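Long-range contacts in ketosynthase (Streptomyces sp. MSC090213JE08, PDB 6KXD), which probably acts as the chain-length-factor partner of a ketosynthase in a highly reducing type II polyketide synthase, within the family of 3-oxoacyl-[acyl-carrier-protein] synthases: residues A268-L277 with G364-R372; E286-A295 with D349-V360. All coordinates share one frame; numbering follows the deposited sequence.

Interaction 1. Residues A268-L277 with G364-R372; sequences AVTACARRAL and GAVAVAVLR
Val366 and Val368 carry the same first torsion, chi1 174° and 173°, with CG1 anti to the backbone N and CG2 anti to the carbonyl carbon, and this spreads both methyls of each beneath helix residues 268-277. In Val366, CG1 lies 3.8 Å from the CA of Val269 and also meets the CB of Cys272, while CG2 reaches back to the CB of Ala268. One repeat further along the strand, Val368 pushes up among Cys272, Ala273 and Ala276: its CG1 is 3.7 Å from the CB of Ala276, and its CG2 sits against the backbone N of Ala273. The thiol of Cys272 bends down alongside the strand, where SG lies 3.8 Å from CG2 of Val368. Val370 finishes the row, placing CG2 3.7 Å from the CB of Ala276 and meeting CD2 of Leu277, whose side chain crosses it at about a right angle.

The strand's alternation turns every second residue, all three of them valines, to the helix, and small Ala and Cys side chains let the axes approach to 7.6 Å at a crossing angle of -30°. This is the helix-on-sheet layering of the thiolase fold. Strand 365-373 is flanked in its sheet by strands 250-259 and 354-360, and helix 298-310 touches Val269 and Ala273 from beside the helix. With methyls, the CB and the sulfur of Cys272 meeting here, cohesion comes from shape and exclusion of water, while backbone bonds lie within the helix and between the strands; Ala276 O also bonds Ser254 OG.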
# COMPACT_ATOMS: atom_id res chain seq x y z
N ALA B 268 23.81 4.26 -2.01
CA ALA B 268 22.50 4.54 -1.42
C ALA B 268 22.37 3.87 -0.05
O ALA B 268 21.76 4.44 0.86
CB ALA B 268 21.41 4.06 -2.33
N VAL B 269 22.85 2.64 0.05
CA VAL B 269 22.83 1.92 1.32
C VAL B 269 23.67 2.69 2.34
O VAL B 269 23.26 2.89 3.45
CB VAL B 269 23.36 0.49 1.19
CG1 VAL B 269 23.56 -0.13 2.56
CG2 VAL B 269 22.47 -0.38 0.32
N THR B 270 24.88 3.05 1.93
CA THR B 270 25.79 3.84 2.80
C THR B 270 25.11 5.11 3.29
O THR B 270 25.11 5.36 4.49
CB THR B 270 27.12 4.13 2.10
OG1 THR B 270 27.69 2.86 1.79
CG2 THR B 270 28.03 4.99 2.95
N ALA B 271 24.48 5.87 2.39
CA ALA B 271 23.89 7.12 2.74
C ALA B 271 22.71 6.89 3.67
O ALA B 271 22.52 7.60 4.63
CB ALA B 271 23.46 7.90 1.52
N CYS B 272 21.91 5.88 3.33
CA CYS B 272 20.76 5.56 4.11
C CYS B 272 21.13 5.15 5.54
O CYS B 272 20.54 5.64 6.49
CB CYS B 272 20.00 4.43 3.42
SG CYS B 272 18.31 4.32 4.05
N ALA B 273 22.12 4.27 5.67
CA ALA B 273 22.58 3.75 6.96
C ALA B 273 23.17 4.90 7.78
O ALA B 273 22.86 5.07 8.95
CB ALA B 273 23.58 2.65 6.76
N ARG B 274 23.96 5.75 7.14
CA ARG B 274 24.61 6.84 7.91
C ARG B 274 23.56 7.80 8.45
O ARG B 274 23.64 8.23 9.62
CB ARG B 274 25.62 7.60 7.05
CG ARG B 274 26.89 6.80 6.89
CD ARG B 274 28.04 7.63 6.34
NE ARG B 274 29.13 6.72 6.02
CZ ARG B 274 29.91 6.11 6.90
NH1 ARG B 274 29.93 6.45 8.19
NH2 ARG B 274 30.70 5.13 6.48
N ARG B 275 22.53 8.09 7.64
CA ARG B 275 21.44 8.90 8.06
C ARG B 275 20.70 8.20 9.21
O ARG B 275 20.39 8.85 10.18
CB ARG B 275 20.46 9.23 6.93
CG ARG B 275 19.46 10.33 7.27
CD ARG B 275 18.68 10.81 6.03
NE ARG B 275 18.76 12.26 5.82
CZ ARG B 275 19.71 12.89 5.11
NH1 ARG B 275 20.70 12.22 4.54
NH2 ARG B 275 19.68 14.21 4.98
N ALA B 276 20.42 6.90 9.08
CA ALA B 276 19.69 6.18 10.12
C ALA B 276 20.49 6.21 11.44
O ALA B 276 19.95 6.40 12.55
CB ALA B 276 19.40 4.78 9.67
N LEU B 277 21.79 6.03 11.33
CA LEU B 277 22.62 6.03 12.54
C LEU B 277 22.66 7.43 13.17
O LEU B 277 22.45 7.58 14.40
CB LEU B 277 24.00 5.52 12.17
CG LEU B 277 24.11 4.02 11.89
CD1 LEU B 277 25.42 3.72 11.20
CD2 LEU B 277 23.99 3.19 13.17
N GLY B 364 14.27 -0.21 -6.61
CA GLY B 364 15.19 0.96 -6.40
C GLY B 364 15.26 1.44 -4.94
O GLY B 364 16.16 2.22 -4.55
N ALA B 365 14.35 0.96 -4.11
CA ALA B 365 14.24 1.41 -2.73
C ALA B 365 15.36 0.83 -1.87
O ALA B 365 15.79 -0.31 -2.04
CB ALA B 365 12.90 1.05 -2.18
N VAL B 366 15.83 1.64 -0.91
CA VAL B 366 16.70 1.23 0.11
C VAL B 366 16.11 1.67 1.46
O VAL B 366 15.49 2.72 1.58
CB VAL B 366 18.10 1.83 -0.12
CG1 VAL B 366 19.03 1.52 1.04
CG2 VAL B 366 18.69 1.33 -1.45
N ALA B 367 16.21 0.81 2.46
CA ALA B 367 15.75 1.19 3.80
C ALA B 367 16.68 0.58 4.85
O ALA B 367 17.24 -0.53 4.71
CB ALA B 367 14.32 0.78 3.97
N VAL B 368 16.81 1.34 5.96
CA VAL B 368 17.61 0.96 7.04
C VAL B 368 16.85 1.25 8.32
O VAL B 368 16.25 2.30 8.41
CB VAL B 368 18.96 1.69 7.02
CG1 VAL B 368 19.74 1.40 8.29
CG2 VAL B 368 19.78 1.34 5.80
N ALA B 369 16.90 0.31 9.26
CA ALA B 369 16.39 0.57 10.58
C ALA B 369 17.50 0.36 11.60
O ALA B 369 18.24 -0.63 11.56
CB ALA B 369 15.18 -0.28 10.92
N VAL B 370 17.50 1.25 12.61
CA VAL B 370 18.42 1.14 13.76
C VAL B 370 17.59 0.86 15.01
O VAL B 370 16.60 1.55 15.29
CB VAL B 370 19.26 2.42 13.89
CG1 VAL B 370 20.18 2.38 15.10
CG2 VAL B 370 20.06 2.66 12.64
N LEU B 371 17.91 -0.24 15.68
CA LEU B 371 17.17 -0.68 16.89
C LEU B 371 18.12 -0.63 18.08
O LEU B 371 19.31 -0.87 17.92
CB LEU B 371 16.73 -2.12 16.73
CG LEU B 371 15.95 -2.42 15.44
CD1 LEU B 371 15.65 -3.91 15.36
CD2 LEU B 371 14.67 -1.64 15.38
N ARG B 372 17.57 -0.42 19.26
CA ARG B 372 18.31 -0.66 20.47
C ARG B 372 17.69 -1.86 21.16
O ARG B 372 16.46 -1.81 21.44
CB ARG B 372 18.27 0.60 21.32
CG ARG B 372 18.61 0.31 22.77
CD ARG B 372 19.71 1.13 23.38
NE ARG B 372 20.07 2.39 22.74
CZ ARG B 372 21.34 2.76 22.52
NH1 ARG B 372 22.33 1.90 22.73
NH2 ARG B 372 21.59 3.98 22.07

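Interaction 2. Residues E286-A295 with D349-V360; sequences EVWAAVPCAA and DSRGRIALVCAV
Trp288 lays one face of its indole over the turn at 350-353. The CG of Arg353 sits 3.7 Å from the centroid of the five-membered ring, and the CA of Ser350 lies over the six-membered ring, both as CH-pi contacts. The bend at chi2 (-61°) keeps the Arg353 chain close to the indole, and CD1 of Trp288 lies over one face of the guanidinium, 3.5 Å from NH1; the two planes are 51° apart. Replacing Trp288 with alanine would probably uncover the aliphatic part of Arg353 and the CA of Ser350, leaving the arginine freer to turn. CG2 of Val287 and CG2 of Ile354 meet 4.2 Å apart, the side chains crossing at about a right angle.

The backbone turns a corner at this tryptophan, and the amides of Trp288 and Ala289 both donate to Ile354 O, N to O 2.7 and 3.2 Å. Beyond it the chains run parallel: Leu356 N bonds Ala289 O, Val291 N Leu356 O, and Cys358 N Val291 O. Ala289 and Val291 share a sheet face with Ala355 and Val357, whereas Ala290 and Leu356 point to the other. At the far end Cys293 turns SG between its backbone N and carbonyl carbon (chi1 65°), and the thiol accepts Val360 N over 3.5 Å.

Helix 332-344 covers the Val291 and Ala355 side through Val340, and its Gln336 bonds Val291 O and Cys358 O. Helix 298-310 covers the opposite side, with Leu307 against Pro292 and Leu356. Arg318 makes a cation-pi contact with Trp288, and strand 365-373 pairs antiparallel along the other edge of strand 354-360.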
# COMPACT_ATOMS: atom_id res chain seq x y z
N GLU B 286 29.06 1.56 17.27
CA GLU B 286 28.21 1.00 18.32
C GLU B 286 27.37 -0.17 17.81
O GLU B 286 26.75 -0.90 18.59
CB GLU B 286 27.23 2.05 18.82
CG GLU B 286 27.87 3.21 19.57
CD GLU B 286 26.78 4.12 20.07
OE1 GLU B 286 26.81 5.33 19.75
OE2 GLU B 286 25.85 3.60 20.74
N VAL B 287 27.32 -0.37 16.49
CA VAL B 287 26.47 -1.42 15.94
C VAL B 287 27.01 -2.77 16.35
O VAL B 287 28.15 -3.12 16.09
CB VAL B 287 26.34 -1.34 14.41
CG1 VAL B 287 25.51 -2.50 13.89
CG2 VAL B 287 25.78 0.00 13.99
N TRP B 288 26.13 -3.56 17.00
CA TRP B 288 26.48 -4.83 17.55
C TRP B 288 26.01 -5.95 16.63
O TRP B 288 26.65 -7.01 16.56
CB TRP B 288 25.87 -4.92 18.96
CG TRP B 288 25.98 -6.24 19.66
CD1 TRP B 288 27.02 -6.70 20.42
CD2 TRP B 288 24.98 -7.26 19.69
NE1 TRP B 288 26.73 -7.95 20.90
CE2 TRP B 288 25.49 -8.32 20.46
CE3 TRP B 288 23.70 -7.38 19.12
CZ2 TRP B 288 24.76 -9.48 20.70
CZ3 TRP B 288 22.99 -8.54 19.34
CH2 TRP B 288 23.52 -9.57 20.12
N ALA B 289 24.90 -5.70 15.93
CA ALA B 289 24.39 -6.64 14.94
C ALA B 289 23.90 -5.86 13.73
O ALA B 289 23.19 -4.86 13.88
CB ALA B 289 23.27 -7.49 15.53
N ALA B 290 24.40 -6.26 12.56
CA ALA B 290 23.99 -5.69 11.31
C ALA B 290 23.53 -6.81 10.40
O ALA B 290 24.26 -7.76 10.14
CB ALA B 290 25.12 -4.92 10.68
N VAL B 291 22.30 -6.68 9.88
CA VAL B 291 21.64 -7.72 9.14
C VAL B 291 21.18 -7.14 7.82
O VAL B 291 20.17 -6.47 7.74
CB VAL B 291 20.48 -8.35 9.92
CG1 VAL B 291 19.92 -9.49 9.12
CG2 VAL B 291 20.92 -8.84 11.30
N PRO B 292 21.98 -7.38 6.75
CA PRO B 292 21.62 -7.00 5.39
C PRO B 292 20.58 -7.99 4.87
O PRO B 292 20.47 -9.06 5.42
CB PRO B 292 22.93 -7.12 4.60
CG PRO B 292 23.85 -7.93 5.46
CD PRO B 292 23.29 -8.00 6.87
N CYS B 293 19.88 -7.65 3.78
CA CYS B 293 18.86 -8.54 3.28
C CYS B 293 19.47 -9.68 2.46
O CYS B 293 18.82 -10.67 2.18
CB CYS B 293 17.81 -7.81 2.46
SG CYS B 293 18.45 -7.07 0.93
N ALA B 294 20.69 -9.48 1.99
CA ALA B 294 21.44 -10.53 1.25
C ALA B 294 20.71 -10.90 -0.06
O ALA B 294 20.75 -12.05 -0.48
CB ALA B 294 21.60 -11.72 2.15
N ALA B 295 20.02 -9.92 -0.68
CA ALA B 295 19.36 -10.11 -1.97
C ALA B 295 20.38 -10.71 -2.93
O ALA B 295 21.51 -10.24 -2.93
CB ALA B 295 18.87 -8.80 -2.51
N ASP B 349 24.21 -10.51 26.75
CA ASP B 349 25.23 -9.69 26.04
C ASP B 349 24.55 -8.67 25.11
O ASP B 349 25.13 -7.64 24.78
CB ASP B 349 26.20 -10.56 25.23
CG ASP B 349 27.31 -11.29 26.00
OD1 ASP B 349 27.38 -11.17 27.25
OD2 ASP B 349 28.10 -12.00 25.35
N SER B 350 23.31 -8.98 24.67
CA SER B 350 22.62 -8.15 23.69
C SER B 350 21.99 -6.91 24.33
O SER B 350 21.63 -6.00 23.61
CB SER B 350 21.56 -8.95 22.97
OG SER B 350 20.54 -9.39 23.87
N ARG B 351 21.83 -6.88 25.66
CA ARG B 351 21.04 -5.84 26.28
C ARG B 351 21.70 -4.48 26.04
O ARG B 351 22.88 -4.33 26.24
CB ARG B 351 20.84 -6.04 27.78
CG ARG B 351 19.88 -5.02 28.40
CD ARG B 351 19.09 -5.52 29.61
NE ARG B 351 17.76 -4.90 29.74
CZ ARG B 351 17.53 -3.67 30.20
NH1 ARG B 351 18.53 -2.95 30.68
NH2 ARG B 351 16.31 -3.16 30.17
N GLY B 352 20.89 -3.52 25.61
CA GLY B 352 21.23 -2.14 25.27
C GLY B 352 22.03 -2.00 23.99
O GLY B 352 22.45 -0.90 23.70
N ARG B 353 22.22 -3.10 23.22
CA ARG B 353 23.10 -3.02 22.06
C ARG B 353 22.32 -2.48 20.86
O ARG B 353 21.14 -2.66 20.74
CB ARG B 353 23.69 -4.39 21.73
CG ARG B 353 24.67 -4.92 22.77
CD ARG B 353 25.88 -4.03 22.98
NE ARG B 353 26.69 -4.67 24.01
CZ ARG B 353 27.84 -5.30 23.81
NH1 ARG B 353 28.70 -4.86 22.91
NH2 ARG B 353 28.13 -6.39 24.52
N ILE B 354 23.04 -1.87 19.91
CA ILE B 354 22.45 -1.36 18.70
C ILE B 354 22.46 -2.44 17.61
O ILE B 354 23.45 -3.18 17.38
CB ILE B 354 23.19 -0.09 18.22
CG1 ILE B 354 23.02 1.06 19.20
CG2 ILE B 354 22.72 0.33 16.83
CD1 ILE B 354 21.61 1.59 19.26
N ALA B 355 21.34 -2.52 16.89
CA ALA B 355 21.26 -3.33 15.73
C ALA B 355 20.79 -2.48 14.55
O ALA B 355 20.04 -1.55 14.65
CB ALA B 355 20.33 -4.50 15.95
N LEU B 356 21.28 -2.85 13.39
CA LEU B 356 20.98 -2.19 12.13
C LEU B 356 20.48 -3.27 11.17
O LEU B 356 21.14 -4.31 11.01
CB LEU B 356 22.25 -1.56 11.57
CG LEU B 356 22.09 -0.67 10.34
CD1 LEU B 356 23.14 0.41 10.33
CD2 LEU B 356 22.23 -1.50 9.08
N VAL B 357 19.36 -3.00 10.52
CA VAL B 357 18.84 -3.89 9.48
C VAL B 357 18.72 -3.05 8.20
O VAL B 357 18.40 -1.92 8.25
CB VAL B 357 17.51 -4.55 9.86
CG1 VAL B 357 17.64 -5.30 11.16
CG2 VAL B 357 16.35 -3.59 9.92
N CYS B 358 19.10 -3.63 7.08
CA CYS B 358 19.17 -2.91 5.87
C CYS B 358 18.52 -3.80 4.80
O CYS B 358 18.72 -5.03 4.80
CB CYS B 358 20.64 -2.63 5.49
SG CYS B 358 20.71 -1.74 3.93
N ALA B 359 17.78 -3.19 3.88
CA ALA B 359 17.28 -3.94 2.73
C ALA B 359 17.31 -3.06 1.50
O ALA B 359 17.24 -1.85 1.59
CB ALA B 359 15.89 -4.43 2.97
N VAL B 360 17.43 -3.75 0.36
CA VAL B 360 17.38 -3.17 -0.99
C VAL B 360 16.40 -3.99 -1.82
O VAL B 360 16.28 -5.16 -1.67
CB VAL B 360 18.77 -3.15 -1.64
CG1 VAL B 360 19.68 -2.31 -0.78
CG2 VAL B 360 19.37 -4.55 -1.83

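Both contacts are largely buried and belong to one sheet, in which strands 354-360 and 365-373 are adjacent; Leu371 N to Ala355 O and Val357 N to Ala369 O are among the probable backbone bonds joining them. Interaction 1 adds a layer above the sheet and is wholly apolar, while interaction 2 adds a neighbouring strand and relies on backbone hydrogen bonds, with the Trp288 packing at one end. Only interaction 2 reaches the surface, at the turn bearing Asp349 and Arg353. The two also meet where CG1 of Val269 rests 3.5 Å from SG of Cys358, and the helix of interaction 1 thus covers part of the strand of interaction 2 as well.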